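Side-chain contacts in TRNA nucleotidyl transferase-related protein (Thermotoga maritima, PDB 3H38), which acts as a class II CCA-adding enzyme, binding CTP, ATP and magnesium and probably extending tRNA ends, here seen as the C-terminal portion of a longer protein: residues Arg5-Ser8 and Lys9-Glu13; Phe240-Ile243 and Lys244-Pro248. All coordinates share one frame; numbering follows the deposited sequence.

Interaction 1: residues Arg5-Ser8 and Lys9-Glu13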
ATOM      1  N   ARG A   5       4.819  13.962  31.216  1.00 43.78           N
ATOM      2  CA  ARG A   5       3.702  13.292  31.853  1.00 33.44           C
ATOM      3  C   ARG A   5       4.138  11.862  32.212  1.00 28.26           C
ATOM      4  O   ARG A   5       4.867  11.222  31.461  1.00 31.33           O
ATOM      5  CB  ARG A   5       2.534  13.294  30.873  1.00 32.59           C
ATOM      6  CG  ARG A   5       1.301  12.587  31.337  1.00 45.55           C
ATOM      7  CD  ARG A   5       0.232  12.604  30.238  1.00 44.76           C
ATOM      8  NE  ARG A   5       0.120  13.903  29.568  1.00 33.95           N
ATOM      9  CZ  ARG A   5      -0.860  14.782  29.774  1.00 43.95           C
ATOM     10  NH1 ARG A   5      -1.847  14.518  30.628  1.00 43.70           N
ATOM     11  NH2 ARG A   5      -0.864  15.926  29.106  1.00 44.73           N
ATOM     12  N   ASP A   6       3.739  11.368  33.379  1.00 39.49           N
ATOM     13  CA  ASP A   6       4.190  10.047  33.814  1.00 33.66           C
ATOM     14  C   ASP A   6       3.196   9.033  33.272  1.00 32.42           C
ATOM     15  O   ASP A   6       2.036   9.009  33.722  1.00 27.50           O
ATOM     16  CB  ASP A   6       4.198  10.001  35.343  1.00 41.07           C
ATOM     17  CG  ASP A   6       4.766   8.695  35.901  1.00 49.81           C
ATOM     18  OD1 ASP A   6       4.825   8.571  37.140  1.00 50.26           O
ATOM     19  OD2 ASP A   6       5.162   7.804  35.119  1.00 52.92           O
ATOM     20  N   VAL A   7       3.621   8.220  32.303  1.00 27.62           N
ATOM     21  CA  VAL A   7       2.713   7.213  31.734  1.00 27.96           C
ATOM     22  C   VAL A   7       3.091   5.798  32.150  1.00 38.38           C
ATOM     23  O   VAL A   7       2.762   4.829  31.461  1.00 43.43           O
ATOM     24  CB  VAL A   7       2.581   7.285  30.192  1.00 34.82           C
ATOM     25  CG1 VAL A   7       2.027   8.642  29.748  1.00 43.66           C
ATOM     26  CG2 VAL A   7       3.888   6.968  29.506  1.00 21.67           C
ATOM     27  N   SER A   8       3.754   5.703  33.301  1.00 34.85           N
ATOM     28  CA  SER A   8       4.220   4.443  33.866  1.00 33.48           C
ATOM     29  C   SER A   8       3.134   3.436  34.121  1.00 27.39           C
ATOM     30  O   SER A   8       3.294   2.267  33.799  1.00 35.19           O
ATOM     31  CB  SER A   8       4.990   4.687  35.182  1.00 29.17           C
ATOM     32  OG  SER A   8       6.321   5.003  34.860  1.00 47.07           O
ATOM     33  N   LYS A   9       2.043   3.870  34.716  1.00 35.38           N
ATOM     34  CA  LYS A   9       0.927   3.011  34.995  1.00 25.41           C
ATOM     35  C   LYS A   9       0.346   2.478  33.726  1.00 34.00           C
ATOM     36  O   LYS A   9       0.154   1.298  33.604  1.00 44.77           O
ATOM     37  CB  LYS A   9      -0.131   3.753  35.756  1.00 24.22           C
ATOM     38  CG  LYS A   9       0.120   3.886  37.194  1.00 33.94           C
ATOM     39  CD  LYS A   9      -0.919   4.752  37.819  1.00 50.13           C
ATOM     40  CE  LYS A   9      -0.686   6.202  37.498  1.00 67.82           C
ATOM     41  NZ  LYS A   9      -0.844   7.135  38.639  1.00 68.84           N
ATOM     42  N   LEU A  10       0.149   3.341  32.753  1.00 34.11           N
ATOM     43  CA  LEU A  10      -0.397   2.979  31.481  1.00 30.82           C
ATOM     44  C   LEU A  10       0.452   1.935  30.783  1.00 33.28           C
ATOM     45  O   LEU A  10      -0.070   1.049  30.199  1.00 39.27           O
ATOM     46  CB  LEU A  10      -0.521   4.231  30.645  1.00 34.38           C
ATOM     47  CG  LEU A  10      -1.511   4.424  29.511  1.00 41.55           C
ATOM     48  CD1 LEU A  10      -0.903   4.779  28.242  1.00 48.80           C
ATOM     49  CD2 LEU A  10      -2.487   3.322  29.360  1.00 28.32           C
ATOM     50  N   LEU A  11       1.759   2.026  30.874  1.00 26.93           N
ATOM     51  CA  LEU A  11       2.643   1.050  30.243  1.00 29.11           C
ATOM     52  C   LEU A  11       2.490  -0.317  30.891  1.00 44.44           C
ATOM     53  O   LEU A  11       2.388  -1.332  30.194  1.00 41.55           O
ATOM     54  CB  LEU A  11       4.107   1.485  30.350  1.00 41.14           C
ATOM     55  CG  LEU A  11       4.683   2.570  29.433  1.00 38.71           C
ATOM     56  CD1 LEU A  11       5.948   3.121  30.048  1.00 25.48           C
ATOM     57  CD2 LEU A  11       4.968   2.060  28.010  1.00 35.76           C
ATOM     58  N   VAL A  12       2.497  -0.352  32.227  1.00 45.26           N
ATOM     59  CA  VAL A  12       2.417  -1.633  32.920  1.00 44.91           C
ATOM     60  C   VAL A  12       1.052  -2.260  32.656  1.00 45.85           C
ATOM     61  O   VAL A  12       0.932  -3.478  32.505  1.00 44.76           O
ATOM     62  CB  VAL A  12       2.757  -1.545  34.451  1.00 51.17           C
ATOM     63  CG1 VAL A  12       3.688  -0.377  34.721  1.00 49.78           C
ATOM     64  CG2 VAL A  12       1.507  -1.424  35.283  1.00 53.08           C
ATOM     65  N   GLU A  13       0.029  -1.418  32.563  1.00 49.41           N
ATOM     66  CA  GLU A  13      -1.291  -1.906  32.203  1.00 46.64           C
ATOM     67  C   GLU A  13      -1.293  -2.500  30.786  1.00 52.99           C
ATOM     68  O   GLU A  13      -1.634  -3.662  30.597  1.00 57.63           O
ATOM     69  CB  GLU A  13      -2.352  -0.814  32.332  1.00 37.18           C
ATOM     70  CG  GLU A  13      -3.748  -1.414  32.298  1.00 49.87           C
ATOM     71  CD  GLU A  13      -4.819  -0.513  31.676  1.00 61.59           C
ATOM     72  OE1 GLU A  13      -4.819   0.713  31.940  1.00 72.56           O
ATOM     73  OE2 GLU A  13      -5.679  -1.051  30.936  1.00 55.99           O
TER

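Interaction 2: residues Phe240-Ile243 and Lys244-Pro248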
ATOM      1  N   PHE A 240      -9.066  17.004  -2.198  1.00 37.04           N
ATOM      2  CA  PHE A 240      -7.947  17.939  -2.070  1.00 44.76           C
ATOM      3  C   PHE A 240      -7.269  18.261  -3.394  1.00 48.04           C
ATOM      4  O   PHE A 240      -6.285  18.993  -3.417  1.00 52.46           O
ATOM      5  CB  PHE A 240      -6.901  17.424  -1.074  1.00 44.82           C
ATOM      6  CG  PHE A 240      -7.264  17.659   0.378  1.00 41.98           C
ATOM      7  CD1 PHE A 240      -7.738  18.893   0.801  1.00 37.51           C
ATOM      8  CD2 PHE A 240      -7.120  16.648   1.319  1.00 31.39           C
ATOM      9  CE1 PHE A 240      -8.054  19.119   2.140  1.00 36.41           C
ATOM     10  CE2 PHE A 240      -7.436  16.867   2.638  1.00 31.67           C
ATOM     11  CZ  PHE A 240      -7.905  18.113   3.050  1.00 33.98           C
ATOM     12  N   ASP A 241      -7.786  17.704  -4.484  1.00 40.55           N
ATOM     13  CA  ASP A 241      -7.197  17.896  -5.809  1.00 42.21           C
ATOM     14  C   ASP A 241      -5.857  17.213  -6.006  1.00 39.73           C
ATOM     15  O   ASP A 241      -5.117  17.559  -6.916  1.00 43.15           O
ATOM     16  CB  ASP A 241      -7.051  19.382  -6.129  1.00 49.52           C
ATOM     17  CG  ASP A 241      -8.385  20.049  -6.385  1.00 47.52           C
ATOM     18  OD1 ASP A 241      -8.556  21.228  -6.005  1.00 40.17           O
ATOM     19  OD2 ASP A 241      -9.272  19.379  -6.950  1.00 58.26           O
ATOM     20  N   VAL A 242      -5.539  16.239  -5.164  1.00 44.49           N
ATOM     21  CA  VAL A 242      -4.229  15.580  -5.228  1.00 38.00           C
ATOM     22  C   VAL A 242      -4.086  14.718  -6.474  1.00 36.40           C
ATOM     23  O   VAL A 242      -3.048  14.746  -7.153  1.00 36.84           O
ATOM     24  CB  VAL A 242      -3.994  14.680  -3.988  1.00 30.06           C
ATOM     25  CG1 VAL A 242      -2.839  13.727  -4.207  1.00 20.68           C
ATOM     26  CG2 VAL A 242      -3.808  15.519  -2.733  1.00 29.52           C
ATOM     27  N   ILE A 243      -5.128  13.946  -6.781  1.00 24.72           N
ATOM     28  CA  ILE A 243      -5.009  12.968  -7.852  1.00 24.85           C
ATOM     29  C   ILE A 243      -4.487  13.583  -9.146  1.00 35.85           C
ATOM     30  O   ILE A 243      -3.601  13.012  -9.783  1.00 43.52           O
ATOM     31  CB  ILE A 243      -6.320  12.279  -8.182  1.00 32.63           C
ATOM     32  CG1 ILE A 243      -6.920  11.639  -6.939  1.00 28.33           C
ATOM     33  CG2 ILE A 243      -6.083  11.262  -9.292  1.00 34.03           C
ATOM     34  CD1 ILE A 243      -8.267  11.028  -7.152  1.00 35.32           C
ATOM     35  N   LYS A 244      -5.040  14.731  -9.538  1.00 33.26           N
ATOM     36  CA  LYS A 244      -4.630  15.374 -10.792  1.00 36.29           C
ATOM     37  C   LYS A 244      -3.167  15.865 -10.789  1.00 42.11           C
ATOM     38  O   LYS A 244      -2.493  15.825 -11.826  1.00 33.12           O
ATOM     39  CB  LYS A 244      -5.610  16.487 -11.207  1.00 38.73           C
ATOM     40  CG  LYS A 244      -5.158  17.923 -10.925  1.00 51.11           C
ATOM     41  CD  LYS A 244      -5.803  18.533  -9.665  1.00 57.42           C
ATOM     42  CE  LYS A 244      -6.788  19.669  -9.984  1.00 58.00           C
ATOM     43  NZ  LYS A 244      -8.183  19.198 -10.269  1.00 65.55           N
ATOM     44  N   HIS A 245      -2.677  16.319  -9.631  1.00 40.10           N
ATOM     45  CA  HIS A 245      -1.263  16.676  -9.499  1.00 26.49           C
ATOM     46  C   HIS A 245      -0.378  15.448  -9.445  1.00 34.18           C
ATOM     47  O   HIS A 245       0.832  15.538  -9.650  1.00 42.94           O
ATOM     48  CB  HIS A 245      -1.009  17.502  -8.256  1.00 23.91           C
ATOM     49  CG  HIS A 245      -1.521  18.900  -8.352  1.00 32.54           C
ATOM     50  ND1 HIS A 245      -0.868  19.877  -9.059  1.00 41.13           N
ATOM     51  CD2 HIS A 245      -2.613  19.485  -7.799  1.00 38.93           C
ATOM     52  CE1 HIS A 245      -1.541  21.018  -8.952  1.00 45.39           C
ATOM     53  NE2 HIS A 245      -2.603  20.801  -8.196  1.00 45.71           N
ATOM     54  N   LEU A 246      -0.956  14.296  -9.143  1.00 32.54           N
ATOM     55  CA  LEU A 246      -0.174  13.068  -9.261  1.00 33.90           C
ATOM     56  C   LEU A 246      -0.193  12.563 -10.718  1.00 35.43           C
ATOM     57  O   LEU A 246       0.832  12.119 -11.255  1.00 32.63           O
ATOM     58  CB  LEU A 246      -0.667  11.986  -8.284  1.00 18.13           C
ATOM     59  CG  LEU A 246      -0.628  12.332  -6.795  1.00 26.64           C
ATOM     60  CD1 LEU A 246      -1.003  11.131  -5.942  1.00 21.79           C
ATOM     61  CD2 LEU A 246       0.764  12.851  -6.402  1.00 33.67           C
ATOM     62  N   PHE A 247      -1.363  12.658 -11.347  1.00 32.47           N
ATOM     63  CA  PHE A 247      -1.585  12.159 -12.710  1.00 45.22           C
ATOM     64  C   PHE A 247      -2.355  13.211 -13.478  1.00 55.80           C
ATOM     65  O   PHE A 247      -3.560  13.361 -13.302  1.00 53.60           O
ATOM     66  CB  PHE A 247      -2.374  10.851 -12.700  1.00 36.40           C
ATOM     67  CG  PHE A 247      -1.920   9.897 -11.654  1.00 42.00           C
ATOM     68  CD1 PHE A 247      -2.540   9.861 -10.424  1.00 37.99           C
ATOM     69  CD2 PHE A 247      -0.823   9.080 -11.877  1.00 47.48           C
ATOM     70  CE1 PHE A 247      -2.089   8.998  -9.435  1.00 36.72           C
ATOM     71  CE2 PHE A 247      -0.363   8.223 -10.898  1.00 42.04           C
ATOM     72  CZ  PHE A 247      -1.004   8.174  -9.672  1.00 33.07           C
ATOM     73  N   PRO A 248      -1.648  13.933 -14.346  1.00 58.41           N
ATOM     74  CA  PRO A 248      -2.061  15.201 -14.950  1.00 57.32           C
ATOM     75  C   PRO A 248      -3.134  15.019 -16.017  1.00 52.20           C
ATOM     76  O   PRO A 248      -3.729  15.993 -16.468  1.00 57.60           O
ATOM     77  CB  PRO A 248      -0.761  15.719 -15.590  1.00 55.78           C
ATOM     78  CG  PRO A 248       0.344  14.759 -15.114  1.00 46.85           C
ATOM     79  CD  PRO A 248      -0.355  13.472 -14.870  1.00 51.69           C
TER

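Interaction 1: residues Arg5-Ser8 and Lys9-Glu13
V7 and L10, their CA atoms 5.3 Å apart, stand where the chain passes from strand 4-6 into helix 8-14, with V7 at the N-cap position. The turn into the helix is an Asx turn made by D6. With CG anti to the backbone N (chi1 -175°), the D6 carboxylate swings forward along the chain, and its OD2 accepts the S8 backbone N at 3.1 Å. The amide meets the carboxylate from above its plane, 43° out of it. D6 OD2 thus meets both the amide and, weakly, the hydroxyl of S8.

On the buried side the contact is apolar. V7 CB lies 4.4 Å from L10 CB, while the V7 CG2 methyl touches L11 CD1 loosely. V7 also rests on L148 of strand 147-149, so this turn joins the outermost strand of the mixed sheet to helix 8-14, which packs on helix 42-49 through L47 and L48. The same sheet carries D57 and D99, which bind magnesium in other structures of this protein, and the L10 side chain lies about 11 Å from that of R45, a nucleotide-binding residue. K9 lies on the exposed side, its NZ 6.0 Å from D6 OD1 and too distant for an ion pair. The first helical bond runs from L11 N to V7 O at 3.0 Å, lying in the carbonyl plane, and L11 CG sits 3.6 Å from that same V7 O.

Interaction 2: residues Phe240-Ile243 and Lys244-Pro248
V242 and L246 lie side by side one turn apart on helix 242-246, pointing the same way, with V242 CG1 3.6 Å from L246 CD1. Along the backbone, L246 N donates to V242 O at 2.9 Å, almost in line with the carbonyl bond. The next pair, I243 and F247, crosses at a slant: the I243 CG2 methyl reaches F247 CD1 at 4.0 Å. I243 O takes a firm bond from F247 N at 2.8 Å and a weak one from L246 N, so a single carbonyl collects the last two amides as the helix ends. On the exposed flank, K244 bends along its chain until it runs beside D241, and K244 NZ forms a salt bridge to D241 OD2 at 3.5 Å, with only a weak hydrogen bond in it. D241 O meanwhile lies at the edge of the H245 ring, near its plane, 3.3 Å from CD2.

Around this first shell, V242 is packed against I178 and L179 of helix 177-187 and V204 of helix 194-205, while the F247 ring meets those of F287 and Y303. H245 ND1 makes a weak hydrogen bond to E210 OE1. D241, with a positive phi (70°), is the residue at which the chain leaves helix 230-239, in a Schellman motif, and the chain goes on into the short helix 242-246, a helix-to-helix turn in the largely helical part assigned to the probable RNA-binding family shared with poly(A) polymerases.

Interactions 1 and 2 lie far apart, about 43 Å between centres and about 27 Å between nearest atoms, and share no secondary-structure element. Both are partly buried bends leading into a short helix, yet they differ in what precedes it. Residues 5-13 join a sheet-edge strand to a helix at the periphery of the molecule, about 33 Å from the chain's centre, whereas residues 240-248 link two helices nearer the middle. In interaction 1 a carboxylate accepts a backbone amide in an Asx turn; in interaction 2 it forms a salt bridge with a lysine. Aliphatic packing serves both, but in interaction 2 it includes the ring of F247, whereas residues 5-13 pack through valine and leucine.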